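Long-range contacts in UDP-N-acetylglucosamine 4,6-dehydratase (Vibrio fischeri, PDB 3PVZ), which probably acts as a lyase, a 4,6-dehydratase of UDP-N-acetylglucosamine, and binds NAD in a Rossmann-type domain: residues N141-D146 with E355-K360; R188-I193 with E252-F257. All coordinates share one frame; numbering follows the deposited sequence.

Interaction 1 (N141-D146 with E355-K360); sequences NVFNTD and ELFEQK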
ATOM      1  N   ASN A 141     -12.890  -4.537   0.178  1.00 33.80           N
ATOM      2  CA  ASN A 141     -13.186  -5.562   1.144  1.00 33.82           C
ATOM      3  C   ASN A 141     -14.408  -6.377   0.688  1.00 33.70           C
ATOM      4  O   ASN A 141     -14.432  -7.557   0.947  1.00 33.64           O
ATOM      5  CB  ASN A 141     -13.432  -5.036   2.573  1.00 34.55           C
ATOM      6  CG  ASN A 141     -12.226  -4.358   3.222  1.00 35.05           C
ATOM      7  OD1 ASN A 141     -11.066  -4.435   2.771  1.00 33.61           O
ATOM      8  ND2 ASN A 141     -12.521  -3.665   4.331  1.00 33.42           N
ATOM      9  N   VAL A 142     -15.402  -5.780   0.033  1.00 33.53           N
ATOM     10  CA  VAL A 142     -16.614  -6.546  -0.378  1.00 34.03           C
ATOM     11  C   VAL A 142     -16.544  -7.034  -1.847  1.00 33.80           C
ATOM     12  O   VAL A 142     -16.428  -8.245  -2.109  1.00 32.05           O
ATOM     13  CB  VAL A 142     -17.902  -5.739  -0.134  1.00 35.08           C
ATOM     14  CG1 VAL A 142     -19.165  -6.568  -0.428  1.00 36.04           C
ATOM     15  CG2 VAL A 142     -17.926  -5.202   1.327  1.00 33.34           C
ATOM     16  N   PHE A 143     -16.538  -6.091  -2.786  1.00 34.40           N
ATOM     17  CA  PHE A 143     -16.685  -6.410  -4.197  1.00 35.06           C
ATOM     18  C   PHE A 143     -15.529  -7.139  -4.853  1.00 33.82           C
ATOM     19  O   PHE A 143     -15.760  -8.031  -5.649  1.00 34.44           O
ATOM     20  CB  PHE A 143     -17.121  -5.174  -4.978  1.00 36.83           C
ATOM     21  CG  PHE A 143     -18.513  -4.712  -4.606  1.00 39.84           C
ATOM     22  CD1 PHE A 143     -19.617  -5.536  -4.847  1.00 40.62           C
ATOM     23  CD2 PHE A 143     -18.709  -3.522  -3.950  1.00 40.85           C
ATOM     24  CE1 PHE A 143     -20.862  -5.141  -4.452  1.00 43.23           C
ATOM     25  CE2 PHE A 143     -19.970  -3.114  -3.581  1.00 41.36           C
ATOM     26  CZ  PHE A 143     -21.033  -3.914  -3.818  1.00 44.23           C
ATOM     27  N   ASN A 144     -14.296  -6.820  -4.493  1.00 33.40           N
ATOM     28  CA  ASN A 144     -13.140  -7.544  -4.994  1.00 32.27           C
ATOM     29  C   ASN A 144     -13.175  -8.970  -4.490  1.00 32.16           C
ATOM     30  O   ASN A 144     -12.732  -9.923  -5.175  1.00 33.16           O
ATOM     31  CB  ASN A 144     -11.833  -6.910  -4.515  1.00 31.11           C
ATOM     32  CG  ASN A 144     -11.482  -5.622  -5.267  1.00 32.39           C
ATOM     33  OD1 ASN A 144     -12.222  -5.154  -6.139  1.00 32.63           O
ATOM     34  ND2 ASN A 144     -10.347  -5.024  -4.904  1.00 32.53           N
ATOM     35  N   THR A 145     -13.636  -9.140  -3.271  1.00 31.72           N
ATOM     36  CA  THR A 145     -13.664 -10.459  -2.678  1.00 31.24           C
ATOM     37  C   THR A 145     -14.690 -11.306  -3.414  1.00 30.97           C
ATOM     38  O   THR A 145     -14.345 -12.391  -3.884  1.00 30.24           O
ATOM     39  CB  THR A 145     -14.019 -10.378  -1.196  1.00 32.68           C
ATOM     40  OG1 THR A 145     -13.121  -9.474  -0.544  1.00 34.52           O
ATOM     41  CG2 THR A 145     -13.929 -11.737  -0.533  1.00 33.65           C
ATOM     42  N   ASP A 146     -15.908 -10.771  -3.588  1.00 31.41           N
ATOM     43  CA  ASP A 146     -16.984 -11.480  -4.292  1.00 31.47           C
ATOM     44  C   ASP A 146     -16.542 -11.828  -5.726  1.00 30.87           C
ATOM     45  O   ASP A 146     -16.674 -12.974  -6.126  1.00 30.61           O
ATOM     46  CB  ASP A 146     -18.276 -10.631  -4.315  1.00 33.05           C
ATOM     47  CG  ASP A 146     -19.472 -11.402  -4.748  1.00 35.21           C
ATOM     48  OD1 ASP A 146     -19.808 -12.424  -4.109  1.00 41.13           O
ATOM     49  OD2 ASP A 146     -20.082 -11.012  -5.738  1.00 40.01           O
ATOM     50  N   GLU A 355     -28.608  -7.903  -3.361  1.00 46.10           N
ATOM     51  CA  GLU A 355     -28.939  -7.180  -4.577  1.00 47.44           C
ATOM     52  C   GLU A 355     -29.074  -5.691  -4.322  1.00 47.51           C
ATOM     53  O   GLU A 355     -28.549  -4.909  -5.111  1.00 46.91           O
ATOM     54  CB  GLU A 355     -30.198  -7.735  -5.234  1.00 48.65           C
ATOM     55  CG  GLU A 355     -29.881  -8.985  -6.096  1.00 50.43           C
ATOM     56  CD  GLU A 355     -31.122  -9.866  -6.334  1.00 56.06           C
ATOM     57  OE1 GLU A 355     -32.232  -9.478  -5.874  1.00 55.40           O
ATOM     58  OE2 GLU A 355     -30.970 -10.935  -6.985  1.00 60.11           O
ATOM     59  N   LEU A 356     -29.742  -5.324  -3.220  1.00 47.89           N
ATOM     60  CA  LEU A 356     -29.904  -3.923  -2.812  1.00 49.23           C
ATOM     61  C   LEU A 356     -28.554  -3.222  -2.730  1.00 48.21           C
ATOM     62  O   LEU A 356     -28.372  -2.141  -3.296  1.00 48.15           O
ATOM     63  CB  LEU A 356     -30.597  -3.835  -1.445  1.00 50.52           C
ATOM     64  CG  LEU A 356     -30.908  -2.464  -0.847  1.00 51.89           C
ATOM     65  CD1 LEU A 356     -31.890  -1.715  -1.696  1.00 53.05           C
ATOM     66  CD2 LEU A 356     -31.480  -2.587   0.553  1.00 54.40           C
ATOM     67  N   PHE A 357     -27.616  -3.870  -2.039  1.00 46.85           N
ATOM     68  CA  PHE A 357     -26.298  -3.315  -1.792  1.00 45.84           C
ATOM     69  C   PHE A 357     -25.592  -3.103  -3.128  1.00 45.22           C
ATOM     70  O   PHE A 357     -25.073  -2.041  -3.383  1.00 45.07           O
ATOM     71  CB  PHE A 357     -25.509  -4.254  -0.867  1.00 45.51           C
ATOM     72  CG  PHE A 357     -24.209  -3.686  -0.361  1.00 43.54           C
ATOM     73  CD1 PHE A 357     -24.190  -2.830   0.726  1.00 44.38           C
ATOM     74  CD2 PHE A 357     -23.020  -4.006  -0.963  1.00 40.85           C
ATOM     75  CE1 PHE A 357     -23.000  -2.309   1.204  1.00 43.29           C
ATOM     76  CE2 PHE A 357     -21.825  -3.475  -0.494  1.00 41.05           C
ATOM     77  CZ  PHE A 357     -21.833  -2.613   0.598  1.00 42.84           C
ATOM     78  N   GLU A 358     -25.602  -4.102  -3.995  1.00 44.90           N
ATOM     79  CA  GLU A 358     -24.991  -3.936  -5.322  1.00 45.26           C
ATOM     80  C   GLU A 358     -25.700  -2.847  -6.130  1.00 46.22           C
ATOM     81  O   GLU A 358     -25.063  -2.108  -6.842  1.00 46.00           O
ATOM     82  CB  GLU A 358     -25.029  -5.225  -6.121  1.00 44.78           C
ATOM     83  CG  GLU A 358     -24.204  -6.365  -5.551  1.00 47.25           C
ATOM     84  CD  GLU A 358     -24.626  -7.733  -6.103  1.00 51.22           C
ATOM     85  OE1 GLU A 358     -25.796  -7.844  -6.562  1.00 53.33           O
ATOM     86  OE2 GLU A 358     -23.791  -8.684  -6.080  1.00 48.08           O
ATOM     87  N   GLN A 359     -27.016  -2.746  -6.009  1.00 47.15           N
ATOM     88  CA  GLN A 359     -27.771  -1.765  -6.778  1.00 49.03           C
ATOM     89  C   GLN A 359     -27.504  -0.340  -6.295  1.00 49.24           C
ATOM     90  O   GLN A 359     -27.168   0.522  -7.093  1.00 49.43           O
ATOM     91  CB  GLN A 359     -29.283  -2.081  -6.749  1.00 50.45           C
ATOM     92  CG  GLN A 359     -30.117  -1.161  -7.632  1.00 54.67           C
ATOM     93  CD  GLN A 359     -31.620  -1.276  -7.387  1.00 60.43           C
ATOM     94  OE1 GLN A 359     -32.073  -1.706  -6.310  1.00 62.91           O
ATOM     95  NE2 GLN A 359     -32.407  -0.879  -8.395  1.00 61.40           N
ATOM     96  N   LYS A 360     -27.658  -0.107  -4.996  1.00 50.08           N
ATOM     97  CA  LYS A 360     -27.387   1.201  -4.382  1.00 51.07           C
ATOM     98  C   LYS A 360     -25.917   1.654  -4.467  1.00 49.87           C
ATOM     99  O   LYS A 360     -25.655   2.832  -4.642  1.00 50.29           O
ATOM    100  CB  LYS A 360     -27.821   1.211  -2.914  1.00 51.73           C
ATOM    101  CG  LYS A 360     -29.307   1.136  -2.718  1.00 55.27           C
ATOM    102  CD  LYS A 360     -29.936   2.504  -2.735  1.00 59.83           C
ATOM    103  CE  LYS A 360     -31.461   2.423  -2.731  1.00 64.90           C
ATOM    104  NZ  LYS A 360     -31.994   1.624  -3.894  1.00 66.57           N
TER
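F143 and F357 form the centre of an apolar helix-to-helix contact, in which helix 131-154, part of the NAD-binding Rossmann-type domain, is met by helix 351-367 from near the C-terminus. The short axes come no closer than 12.4 Å and cross at -109°, so the backbones stay well apart and long side chains bridge the gap. F143 CZ lies 3.4 Å from F357 CE2, and the ring planes are 25° apart. With centroids separated by 5.5 Å, the rings are slid past one another and barely overlap. The CB of F357 points toward helix 131-154 and its CG is anti to the backbone N (chi1 -171°); F357 CE2 also packs 4.1 Å from V142 CG1. E358 crosses F143 obliquely, and E358 CG meets F143 CE1 at the ring edge, near its plane, at 3.7 Å. Beyond it, D146 OD2 and E358 OE2, like charges, stand 4.4 Å apart. Both acids have basic partners on helix 174-189: D146 a salt bridge through OD1 to K189, E358 a long, weak ion pair to R188. L378, F379 and M382 of helix 372-382 also pack on F357. No hydrogen bond spans the two segments, so cohesion between them rests on van der Waals contact of aromatic and aliphatic carbons, while K189, and more weakly R188, may partly offset the repulsion between the carboxylates.

Interaction 2 (R188-I193 with E252-F257); sequences RKSEEI and ENRDIF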
ATOM      1  N   ARG A 188     -23.089 -16.568   0.446  1.00 37.74           N
ATOM      2  CA  ARG A 188     -23.766 -16.914  -0.806  1.00 37.28           C
ATOM      3  C   ARG A 188     -22.843 -17.727  -1.675  1.00 36.43           C
ATOM      4  O   ARG A 188     -23.266 -18.733  -2.250  1.00 35.89           O
ATOM      5  CB  ARG A 188     -24.215 -15.700  -1.591  1.00 37.80           C
ATOM      6  CG  ARG A 188     -24.779 -16.045  -2.947  1.00 37.96           C
ATOM      7  CD  ARG A 188     -25.609 -14.892  -3.551  1.00 39.51           C
ATOM      8  NE  ARG A 188     -24.752 -13.786  -3.976  1.00 36.70           N
ATOM      9  CZ  ARG A 188     -25.196 -12.677  -4.541  1.00 40.87           C
ATOM     10  NH1 ARG A 188     -24.341 -11.736  -4.884  1.00 40.36           N
ATOM     11  NH2 ARG A 188     -26.507 -12.489  -4.743  1.00 41.61           N
ATOM     12  N   LYS A 189     -21.599 -17.277  -1.788  1.00 34.93           N
ATOM     13  CA  LYS A 189     -20.584 -17.990  -2.597  1.00 34.63           C
ATOM     14  C   LYS A 189     -20.203 -19.368  -2.085  1.00 34.14           C
ATOM     15  O   LYS A 189     -19.769 -20.218  -2.855  1.00 33.25           O
ATOM     16  CB  LYS A 189     -19.310 -17.160  -2.721  1.00 33.89           C
ATOM     17  CG  LYS A 189     -19.429 -15.984  -3.707  1.00 36.33           C
ATOM     18  CD  LYS A 189     -19.855 -16.484  -5.104  1.00 37.02           C
ATOM     19  CE  LYS A 189     -19.785 -15.417  -6.180  1.00 37.59           C
ATOM     20  NZ  LYS A 189     -20.638 -14.264  -5.899  1.00 39.04           N
ATOM     21  N   SER A 190     -20.345 -19.574  -0.784  1.00 35.20           N
ATOM     22  CA  SER A 190     -20.071 -20.859  -0.181  1.00 35.54           C
ATOM     23  C   SER A 190     -21.088 -21.939  -0.528  1.00 35.51           C
ATOM     24  O   SER A 190     -20.836 -23.087  -0.248  1.00 35.29           O
ATOM     25  CB  SER A 190     -19.976 -20.748   1.332  1.00 35.90           C
ATOM     26  OG  SER A 190     -21.205 -20.483   1.896  1.00 36.76           O
ATOM     27  N   GLU A 191     -22.221 -21.571  -1.122  1.00 36.34           N
ATOM     28  CA  GLU A 191     -23.132 -22.557  -1.745  1.00 36.82           C
ATOM     29  C   GLU A 191     -22.577 -23.108  -3.080  1.00 36.52           C
ATOM     30  O   GLU A 191     -23.192 -23.991  -3.644  1.00 36.71           O
ATOM     31  CB  GLU A 191     -24.523 -21.929  -1.989  1.00 37.64           C
ATOM     32  CG  GLU A 191     -25.225 -21.563  -0.675  1.00 37.32           C
ATOM     33  CD  GLU A 191     -26.476 -20.711  -0.831  1.00 39.23           C
ATOM     34  OE1 GLU A 191     -26.671 -20.109  -1.894  1.00 42.00           O
ATOM     35  OE2 GLU A 191     -27.254 -20.611   0.149  1.00 44.18           O
ATOM     36  N   GLU A 192     -21.456 -22.561  -3.588  1.00 34.41           N
ATOM     37  CA  GLU A 192     -20.858 -23.035  -4.842  1.00 35.14           C
ATOM     38  C   GLU A 192     -19.402 -23.467  -4.754  1.00 33.74           C
ATOM     39  O   GLU A 192     -18.953 -24.131  -5.638  1.00 34.72           O
ATOM     40  CB  GLU A 192     -20.905 -21.954  -5.900  1.00 34.37           C
ATOM     41  CG  GLU A 192     -22.313 -21.645  -6.346  1.00 39.24           C
ATOM     42  CD  GLU A 192     -22.329 -20.587  -7.379  1.00 38.39           C
ATOM     43  OE1 GLU A 192     -22.718 -19.497  -6.978  1.00 41.37           O
ATOM     44  OE2 GLU A 192     -21.916 -20.834  -8.548  1.00 40.46           O
ATOM     45  N   ILE A 193     -18.677 -23.032  -3.735  1.00 32.24           N
ATOM     46  CA  ILE A 193     -17.298 -23.428  -3.540  1.00 31.13           C
ATOM     47  C   ILE A 193     -17.050 -23.435  -2.045  1.00 31.37           C
ATOM     48  O   ILE A 193     -17.632 -22.635  -1.322  1.00 31.96           O
ATOM     49  CB  ILE A 193     -16.328 -22.414  -4.232  1.00 30.07           C
ATOM     50  CG1 ILE A 193     -14.873 -22.901  -4.197  1.00 29.83           C
ATOM     51  CG2 ILE A 193     -16.429 -21.069  -3.586  1.00 28.97           C
ATOM     52  CD1 ILE A 193     -13.907 -22.053  -5.073  1.00 28.08           C
ATOM     53  N   GLU A 252     -12.952 -26.895   6.494  1.00 34.51           N
ATOM     54  CA  GLU A 252     -14.099 -27.281   5.722  1.00 35.64           C
ATOM     55  C   GLU A 252     -14.885 -26.050   5.342  1.00 34.98           C
ATOM     56  O   GLU A 252     -14.709 -24.996   5.939  1.00 35.25           O
ATOM     57  CB  GLU A 252     -14.967 -28.257   6.510  1.00 37.47           C
ATOM     58  CG  GLU A 252     -14.250 -29.548   6.782  1.00 41.28           C
ATOM     59  CD  GLU A 252     -15.137 -30.523   7.510  1.00 45.17           C
ATOM     60  OE1 GLU A 252     -16.035 -31.089   6.848  1.00 51.77           O
ATOM     61  OE2 GLU A 252     -14.943 -30.702   8.726  1.00 45.82           O
ATOM     62  N   ASN A 253     -15.767 -26.195   4.355  1.00 35.02           N
ATOM     63  CA  ASN A 253     -16.683 -25.105   3.966  1.00 34.98           C
ATOM     64  C   ASN A 253     -17.293 -24.482   5.200  1.00 34.79           C
ATOM     65  O   ASN A 253     -17.936 -25.163   5.956  1.00 34.11           O
ATOM     66  CB  ASN A 253     -17.812 -25.565   3.006  1.00 34.17           C
ATOM     67  CG  ASN A 253     -18.443 -24.378   2.224  1.00 35.72           C
ATOM     68  OD1 ASN A 253     -17.859 -23.287   2.143  1.00 34.25           O
ATOM     69  ND2 ASN A 253     -19.612 -24.601   1.624  1.00 31.04           N
ATOM     70  N   ARG A 254     -17.086 -23.175   5.344  1.00 35.08           N
ATOM     71  CA  ARG A 254     -17.578 -22.339   6.447  1.00 35.81           C
ATOM     72  C   ARG A 254     -16.821 -22.389   7.779  1.00 35.42           C
ATOM     73  O   ARG A 254     -17.266 -21.777   8.744  1.00 36.43           O
ATOM     74  CB  ARG A 254     -19.069 -22.587   6.709  1.00 37.58           C
ATOM     75  CG  ARG A 254     -19.916 -22.368   5.513  1.00 40.69           C
ATOM     76  CD  ARG A 254     -21.399 -22.547   5.825  1.00 44.47           C
ATOM     77  NE  ARG A 254     -22.049 -22.404   4.550  1.00 47.67           N
ATOM     78  CZ  ARG A 254     -22.405 -23.398   3.747  1.00 50.11           C
ATOM     79  NH1 ARG A 254     -22.282 -24.660   4.137  1.00 48.55           N
ATOM     80  NH2 ARG A 254     -22.936 -23.107   2.550  1.00 51.37           N
ATOM     81  N   ASP A 255     -15.679 -23.063   7.856  1.00 34.16           N
ATOM     82  CA  ASP A 255     -14.947 -23.110   9.112  1.00 34.37           C
ATOM     83  C   ASP A 255     -14.182 -21.780   9.309  1.00 35.14           C
ATOM     84  O   ASP A 255     -13.553 -21.292   8.355  1.00 33.34           O
ATOM     85  CB  ASP A 255     -13.897 -24.186   9.053  1.00 34.21           C
ATOM     86  CG  ASP A 255     -14.408 -25.564   9.320  1.00 35.53           C
ATOM     87  OD1 ASP A 255     -15.598 -25.792   9.651  1.00 36.67           O
ATOM     88  OD2 ASP A 255     -13.531 -26.444   9.242  1.00 37.40           O
ATOM     89  N   ILE A 256     -14.259 -21.210  10.517  1.00 35.64           N
ATOM     90  CA  ILE A 256     -13.425 -20.101  10.930  1.00 36.13           C
ATOM     91  C   ILE A 256     -12.397 -20.651  11.928  1.00 36.46           C
ATOM     92  O   ILE A 256     -12.742 -21.055  13.050  1.00 37.32           O
ATOM     93  CB  ILE A 256     -14.187 -18.952  11.663  1.00 37.17           C
ATOM     94  CG1 ILE A 256     -15.399 -18.441  10.874  1.00 37.74           C
ATOM     95  CG2 ILE A 256     -13.222 -17.791  11.943  1.00 35.66           C
ATOM     96  CD1 ILE A 256     -16.338 -17.573  11.734  1.00 34.16           C
ATOM     97  N   PHE A 257     -11.141 -20.668  11.515  1.00 35.85           N
ATOM     98  CA  PHE A 257     -10.050 -21.130  12.381  1.00 35.70           C
ATOM     99  C   PHE A 257      -9.603 -19.973  13.265  1.00 36.21           C
ATOM    100  O   PHE A 257      -9.637 -18.825  12.836  1.00 35.43           O
ATOM    101  CB  PHE A 257      -8.888 -21.635  11.531  1.00 34.04           C
ATOM    102  CG  PHE A 257      -9.057 -23.037  11.033  1.00 33.43           C
ATOM    103  CD1 PHE A 257     -10.318 -23.538  10.671  1.00 35.70           C
ATOM    104  CD2 PHE A 257      -7.953 -23.892  10.938  1.00 34.31           C
ATOM    105  CE1 PHE A 257     -10.466 -24.847  10.222  1.00 34.07           C
ATOM    106  CE2 PHE A 257      -8.096 -25.211  10.471  1.00 34.32           C
ATOM    107  CZ  PHE A 257      -9.335 -25.689  10.119  1.00 33.39           C
TER
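S190 and N253 are the nearest backbone positions, with 6.8 Å between their CA atoms, where the chain leaving helix 174-189 meets a type II turn from E252 to D255. The turn is closed by D255 N on E252 O, and R254 occupies its third position with a left-handed backbone (phi 79°). On the other segment K189 O accepts from both E192 N and I193 N. The carboxamide of N253 spans the gap: N253 ND2 donates to S190 O at 2.7 Å. This bond is fairly straight (159°), with the acceptor close to the amide plane. N253 OD1 lies 3.4 Å from S190 CB and accepts from the backbone N of I195, so both ends of the amide are engaged and its rotation is fixed. These are two helix-to-strand connections of the Rossmann-type fold: 188-193 leads from helix 174-189 into strand 194-198, and 252-257 leads from helix 237-250 into the neighbouring parallel strand 255-259. R254, D255 and F257 continue the join through backbone hydrogen bonds to strand 194-198. The R254 side chain is extended from CG to NE, and one face of its guanidinium has N253 ND2 3.4 Å above the plane, offset toward the rim. R254 NH2 makes a weak bond to S190 OG, 3.2 Å long and bent to 125°. That hydroxyl also bonds to M187 O. E191 OE2 lies 5.5 Å from R254 NH2, an attraction at a distance at most, while E191 OE1 hydrogen-bonds the Y349 hydroxyl.

In the fold
Helix 174-189 ties the two contacts together. Their centres are 18 Å apart, yet the helix end that opens interaction 2 touches both partners of interaction 1: K189 NZ forms a salt bridge with D146 OD1 (2.7 Å), and R188 NH1 lies 3.3 Å from E358 OE2 in a weaker ion pair. V142 and E358 also pack on F185 of this helix. Interaction 1 is nearer the cofactor. N144, one residue along from F143, touches NAD, the F143 side chain lies about 10 Å from the bound NAD, and V142 is about 7 Å, side chain to side chain, from the NAD-binding K179. Interaction 2 joins the two helix-to-strand connections and lies away from the annotated sites.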